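Local coordinates for adherence and virulence protein A (Streptococcus pneumoniae, PDB 6PON) that probably binds fibronectin and contributes to the adherence and virulence of the pneumococcus, at residues Ser2-Glu14 with Ser90-Ile102. Numbering follows the deposited sequence.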
loop_
_atom_site.group_PDB
_atom_site.type_symbol
_atom_site.label_atom_id
_atom_site.label_comp_id
_atom_site.label_asym_id
_atom_site.label_seq_id
_atom_site.Cartn_x
_atom_site.Cartn_y
_atom_site.Cartn_z
ATOM N N SER B 2 20.559 -6.533 12.119
ATOM C CA SER B 2 20.743 -5.603 13.221
ATOM C C SER B 2 21.752 -4.565 12.771
ATOM O O SER B 2 21.378 -3.442 12.425
ATOM N N PHE B 3 23.036 -4.932 12.731
ATOM C CA PHE B 3 24.032 -4.057 12.105
ATOM C C PHE B 3 24.146 -4.391 10.620
ATOM O O PHE B 3 25.147 -4.921 10.140
ATOM C CB PHE B 3 25.383 -4.151 12.796
ATOM C CG PHE B 3 26.178 -2.885 12.685
ATOM C CD1 PHE B 3 26.894 -2.593 11.528
ATOM C CD2 PHE B 3 26.155 -1.956 13.703
ATOM C CE1 PHE B 3 27.611 -1.402 11.406
ATOM C CE2 PHE B 3 26.865 -0.760 13.603
ATOM C CZ PHE B 3 27.607 -0.481 12.450
ATOM N N ASP B 4 23.078 -4.057 9.894
ATOM C CA ASP B 4 23.006 -4.208 8.451
ATOM C C ASP B 4 23.265 -2.864 7.770
ATOM O O ASP B 4 23.528 -1.848 8.424
ATOM C CB ASP B 4 21.657 -4.788 8.036
ATOM C CG ASP B 4 20.457 -4.021 8.619
ATOM O OD1 ASP B 4 20.623 -3.034 9.393
ATOM O OD2 ASP B 4 19.322 -4.446 8.299
ATOM N N GLY B 5 23.206 -2.870 6.430
ATOM C CA GLY B 5 23.390 -1.632 5.684
ATOM C C GLY B 5 22.385 -0.564 6.076
ATOM O O GLY B 5 22.724 0.622 6.183
ATOM N N PHE B 6 21.139 -0.975 6.310
ATOM C CA PHE B 6 20.090 -0.047 6.718
ATOM C C PHE B 6 20.454 0.652 8.021
ATOM O O PHE B 6 20.367 1.882 8.119
ATOM C CB PHE B 6 18.765 -0.811 6.850
ATOM C CG PHE B 6 17.606 0.033 7.315
ATOM C CD1 PHE B 6 17.114 1.062 6.525
ATOM C CD2 PHE B 6 16.987 -0.231 8.520
ATOM C CE1 PHE B 6 16.036 1.830 6.948
ATOM C CE2 PHE B 6 15.905 0.526 8.947
ATOM C CZ PHE B 6 15.424 1.550 8.168
ATOM N N PHE B 7 20.864 -0.120 9.037
ATOM C CA PHE B 7 21.338 0.483 10.280
ATOM C C PHE B 7 22.517 1.409 10.022
ATOM O O PHE B 7 22.580 2.531 10.546
ATOM C CB PHE B 7 21.737 -0.604 11.272
ATOM C CG PHE B 7 22.035 -0.086 12.654
ATOM C CD1 PHE B 7 23.331 0.269 13.015
ATOM C CD2 PHE B 7 21.023 0.032 13.598
ATOM C CE1 PHE B 7 23.611 0.749 14.284
ATOM C CE2 PHE B 7 21.292 0.506 14.870
ATOM C CZ PHE B 7 22.597 0.873 15.216
ATOM N N LEU B 8 23.471 0.944 9.219
ATOM C CA LEU B 8 24.679 1.716 8.974
ATOM C C LEU B 8 24.362 3.017 8.260
ATOM O O LEU B 8 25.030 4.030 8.496
ATOM C CB LEU B 8 25.662 0.868 8.169
ATOM C CG LEU B 8 27.038 1.414 7.785
ATOM C CD1 LEU B 8 27.766 1.835 9.031
ATOM C CD2 LEU B 8 27.841 0.356 6.999
ATOM N N HIS B 9 23.331 3.017 7.403
ATOM C CA HIS B 9 22.905 4.264 6.774
ATOM C C HIS B 9 22.573 5.308 7.822
ATOM O O HIS B 9 22.897 6.491 7.657
ATOM C CB HIS B 9 21.705 4.018 5.855
ATOM C CG HIS B 9 21.091 5.272 5.298
ATOM N ND1 HIS B 9 21.240 5.654 3.983
ATOM C CD2 HIS B 9 20.310 6.215 5.876
ATOM C CE1 HIS B 9 20.591 6.786 3.778
ATOM N NE2 HIS B 9 20.016 7.147 4.911
ATOM N N HIS B 10 21.942 4.887 8.921
ATOM C CA HIS B 10 21.573 5.843 9.956
ATOM C C HIS B 10 22.792 6.313 10.738
ATOM O O HIS B 10 22.992 7.521 10.912
ATOM C CB HIS B 10 20.511 5.241 10.880
ATOM C CG HIS B 10 19.147 5.206 10.266
ATOM N ND1 HIS B 10 18.166 6.128 10.568
ATOM C CD2 HIS B 10 18.613 4.384 9.332
ATOM C CE1 HIS B 10 17.083 5.858 9.866
ATOM N NE2 HIS B 10 17.331 4.811 9.102
ATOM N N ILE B 11 23.634 5.384 11.201
ATOM C CA ILE B 11 24.704 5.813 12.099
ATOM C C ILE B 11 25.783 6.593 11.352
ATOM O O ILE B 11 26.454 7.450 11.943
ATOM C CB ILE B 11 25.308 4.621 12.867
ATOM C CG1 ILE B 11 26.155 5.156 14.043
ATOM C CG2 ILE B 11 26.137 3.744 11.932
ATOM C CD1 ILE B 11 26.426 4.145 15.161
ATOM N N VAL B 12 25.963 6.338 10.056
ATOM C CA VAL B 12 27.042 7.025 9.359
ATOM C C VAL B 12 26.702 8.496 9.206
ATOM O O VAL B 12 27.602 9.344 9.123
ATOM C CB VAL B 12 27.341 6.356 8.006
ATOM C CG1 VAL B 12 26.265 6.677 7.014
ATOM C CG2 VAL B 12 28.690 6.817 7.473
ATOM N N GLU B 13 25.407 8.832 9.217
ATOM C CA GLU B 13 25.006 10.236 9.232
ATOM C C GLU B 13 25.392 10.914 10.546
ATOM O O GLU B 13 25.862 12.061 10.539
ATOM C CB GLU B 13 23.503 10.355 8.975
ATOM C CG GLU B 13 23.047 11.791 8.897
ATOM C CD GLU B 13 23.644 12.510 7.701
ATOM O OE1 GLU B 13 24.194 13.622 7.863
ATOM O OE2 GLU B 13 23.574 11.989 6.570
ATOM N N GLU B 14 25.203 10.218 11.681
ATOM C CA GLU B 14 25.659 10.729 12.977
ATOM C C GLU B 14 27.177 10.879 13.010
ATOM O O GLU B 14 27.707 11.864 13.541
ATOM C CB GLU B 14 25.236 9.800 14.125
ATOM C CG GLU B 14 23.739 9.576 14.342
ATOM C CD GLU B 14 23.458 8.634 15.528
ATOM O OE1 GLU B 14 24.425 8.032 16.074
ATOM O OE2 GLU B 14 22.274 8.510 15.920
ATOM N N SER B 90 35.965 13.206 5.068
ATOM C CA SER B 90 34.642 12.726 4.709
ATOM C C SER B 90 34.430 11.367 5.363
ATOM O O SER B 90 35.394 10.634 5.617
ATOM C CB SER B 90 34.491 12.605 3.193
ATOM O OG SER B 90 35.324 11.564 2.707
ATOM N N ILE B 91 33.163 11.035 5.641
ATOM C CA ILE B 91 32.802 9.726 6.175
ATOM C C ILE B 91 31.617 9.221 5.369
ATOM O O ILE B 91 30.543 9.830 5.392
ATOM C CB ILE B 91 32.461 9.769 7.676
ATOM C CG1 ILE B 91 33.659 10.235 8.498
ATOM C CG2 ILE B 91 32.006 8.396 8.166
ATOM C CD1 ILE B 91 33.316 10.490 9.936
ATOM N N GLU B 92 31.803 8.102 4.670
ATOM C CA GLU B 92 30.869 7.714 3.623
ATOM C C GLU B 92 30.587 6.224 3.690
ATOM O O GLU B 92 31.515 5.410 3.776
ATOM C CB GLU B 92 31.408 8.078 2.224
ATOM C CG GLU B 92 31.761 9.561 2.008
ATOM C CD GLU B 92 30.555 10.490 2.116
ATOM O OE1 GLU B 92 29.404 9.995 2.079
ATOM O OE2 GLU B 92 30.751 11.718 2.255
ATOM N N GLN B 93 29.303 5.879 3.638
ATOM C CA GLN B 93 28.892 4.511 3.368
ATOM C C GLN B 93 28.970 4.251 1.869
ATOM O O GLN B 93 28.618 5.114 1.059
ATOM C CB GLN B 93 27.466 4.284 3.874
ATOM C CG GLN B 93 26.915 2.900 3.652
ATOM C CD GLN B 93 25.499 2.769 4.165
ATOM O OE1 GLN B 93 24.832 3.770 4.455
ATOM N NE2 GLN B 93 25.037 1.533 4.303
ATOM N N VAL B 94 29.434 3.063 1.495
ATOM C CA VAL B 94 29.361 2.639 0.099
ATOM C C VAL B 94 27.947 2.142 -0.165
ATOM O O VAL B 94 27.558 1.079 0.322
ATOM C CB VAL B 94 30.385 1.548 -0.227
ATOM C CG1 VAL B 94 30.312 1.220 -1.709
ATOM C CG2 VAL B 94 31.782 1.980 0.166
ATOM N N GLU B 95 27.179 2.905 -0.934
ATOM C CA GLU B 95 25.833 2.484 -1.355
ATOM C C GLU B 95 25.026 2.187 -0.088
ATOM O O GLU B 95 25.011 3.024 0.831
ATOM C CB GLU B 95 25.966 1.327 -2.344
ATOM C CG GLU B 95 26.241 1.744 -3.775
ATOM C CD GLU B 95 25.253 2.812 -4.294
ATOM O OE1 GLU B 95 25.712 3.929 -4.641
ATOM O OE2 GLU B 95 24.029 2.542 -4.358
ATOM N N ASN B 96 24.364 1.033 0.017
ATOM C CA ASN B 96 23.741 0.595 1.259
ATOM C C ASN B 96 24.385 -0.689 1.756
ATOM O O ASN B 96 23.761 -1.468 2.474
ATOM C CB ASN B 96 22.234 0.400 1.102
ATOM C CG ASN B 96 21.490 0.472 2.435
ATOM O OD1 ASN B 96 21.661 1.421 3.198
ATOM N ND2 ASN B 96 20.658 -0.536 2.715
ATOM N N ASP B 97 25.639 -0.920 1.376
ATOM C CA ASP B 97 26.357 -2.095 1.833
ATOM C C ASP B 97 26.979 -1.812 3.201
ATOM O O ASP B 97 26.951 -0.687 3.700
ATOM C CB ASP B 97 27.419 -2.486 0.809
ATOM C CG ASP B 97 27.803 -3.957 0.881
ATOM O OD1 ASP B 97 27.462 -4.657 1.869
ATOM O OD2 ASP B 97 28.476 -4.413 -0.068
ATOM N N ARG B 98 27.534 -2.854 3.818
ATOM C CA ARG B 98 28.142 -2.747 5.145
ATOM C C ARG B 98 29.632 -2.406 5.036
ATOM O O ARG B 98 30.512 -3.154 5.462
ATOM C CB ARG B 98 27.920 -4.035 5.934
ATOM C CG ARG B 98 26.443 -4.295 6.368
ATOM C CD ARG B 98 26.203 -5.774 6.678
ATOM N NE ARG B 98 26.689 -6.529 5.531
ATOM C CZ ARG B 98 27.082 -7.797 5.557
ATOM N NH1 ARG B 98 27.064 -8.486 6.695
ATOM N NH2 ARG B 98 27.538 -8.360 4.445
ATOM N N ILE B 99 29.900 -1.236 4.454
ATOM C CA ILE B 99 31.255 -0.737 4.237
ATOM C C ILE B 99 31.275 0.759 4.496
ATOM O O ILE B 99 30.458 1.498 3.931
ATOM C CB ILE B 99 31.756 -0.997 2.805
ATOM C CG1 ILE B 99 31.489 -2.435 2.399
ATOM C CG2 ILE B 99 33.251 -0.643 2.694
ATOM C CD1 ILE B 99 32.015 -2.772 1.064
ATOM N N VAL B 100 32.239 1.216 5.297
ATOM C CA VAL B 100 32.421 2.641 5.557
ATOM C C VAL B 100 33.827 3.057 5.170
ATOM O O VAL B 100 34.806 2.365 5.476
ATOM C CB VAL B 100 32.154 3.012 7.026
ATOM C CG1 VAL B 100 32.428 4.481 7.231
ATOM C CG2 VAL B 100 30.719 2.672 7.388
ATOM N N GLU B 101 33.918 4.213 4.513
ATOM C CA GLU B 101 35.176 4.792 4.084
ATOM C C GLU B 101 35.339 6.160 4.727
ATOM O O GLU B 101 34.434 7.002 4.666
ATOM C CB GLU B 101 35.251 4.892 2.563
ATOM C CG GLU B 101 35.273 3.516 1.900
ATOM C CD GLU B 101 35.432 3.582 0.402
ATOM O OE1 GLU B 101 35.239 4.666 -0.175
ATOM O OE2 GLU B 101 35.764 2.543 -0.197
ATOM N N ILE B 102 36.498 6.356 5.346
ATOM C CA ILE B 102 36.852 7.564 6.060
ATOM C C ILE B 102 38.076 8.122 5.358
ATOM O O ILE B 102 39.160 7.517 5.415
ATOM C CB ILE B 102 37.151 7.292 7.541
ATOM C CG1 ILE B 102 35.920 6.703 8.226
ATOM C CG2 ILE B 102 37.669 8.580 8.210
ATOM C CD1 ILE B 102 36.173 6.161 9.608
HETATM O O HOH W 1 26.337 -7.360 9.877
HETATM O O HOH W 2 22.409 3.809 2.498
#
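Gly5 lies so close to the hairpin turn of Val94-Asp97 that its CA makes a CH...O contact of 3.2 Å with Asn96 O, the first turn of a helix against a type II' beta turn, with an angle of 155° at the hydrogen. The case illustrates how a helix docks on a beta-hairpin: helix 5-14 runs antiparallel to strand 90-93, part of an outermost strand, within this chain, of an antiparallel sheet in the NFACT N-terminal region, and at 22° to strand 99-102. Gln93 stitches turn and helix together. Its chain, fully extended with CG anti to the backbone N, carries NE2 to Gly5 O at 3.1 Å, while the same nitrogen donates almost straight (172°) to Asp97 O, so both amide protons are spent and the amide's rotation is fixed. Gly5 O also accepts from His9 N within the helix. Beside this polar seam, Leu8 pushes CD1 against Val100 CG2 (3.5 Å) and lays CD2 over the backbone at Asp97 and Arg98; one turn on, Val12 CG2 slides past Ile91 CG2 at 3.7 Å. Ile59 of strand 58-61 also touches Leu8 and Val100. Asp4 caps the helix through Phe7 N, its other oxygen held by Thr206 and Gly203, and Asn96 ND2 donates to Gln200 O. A water sits in the plane of the His9 ring, 2.6 Å from His9 ND1 and equally near Asn96 OD1.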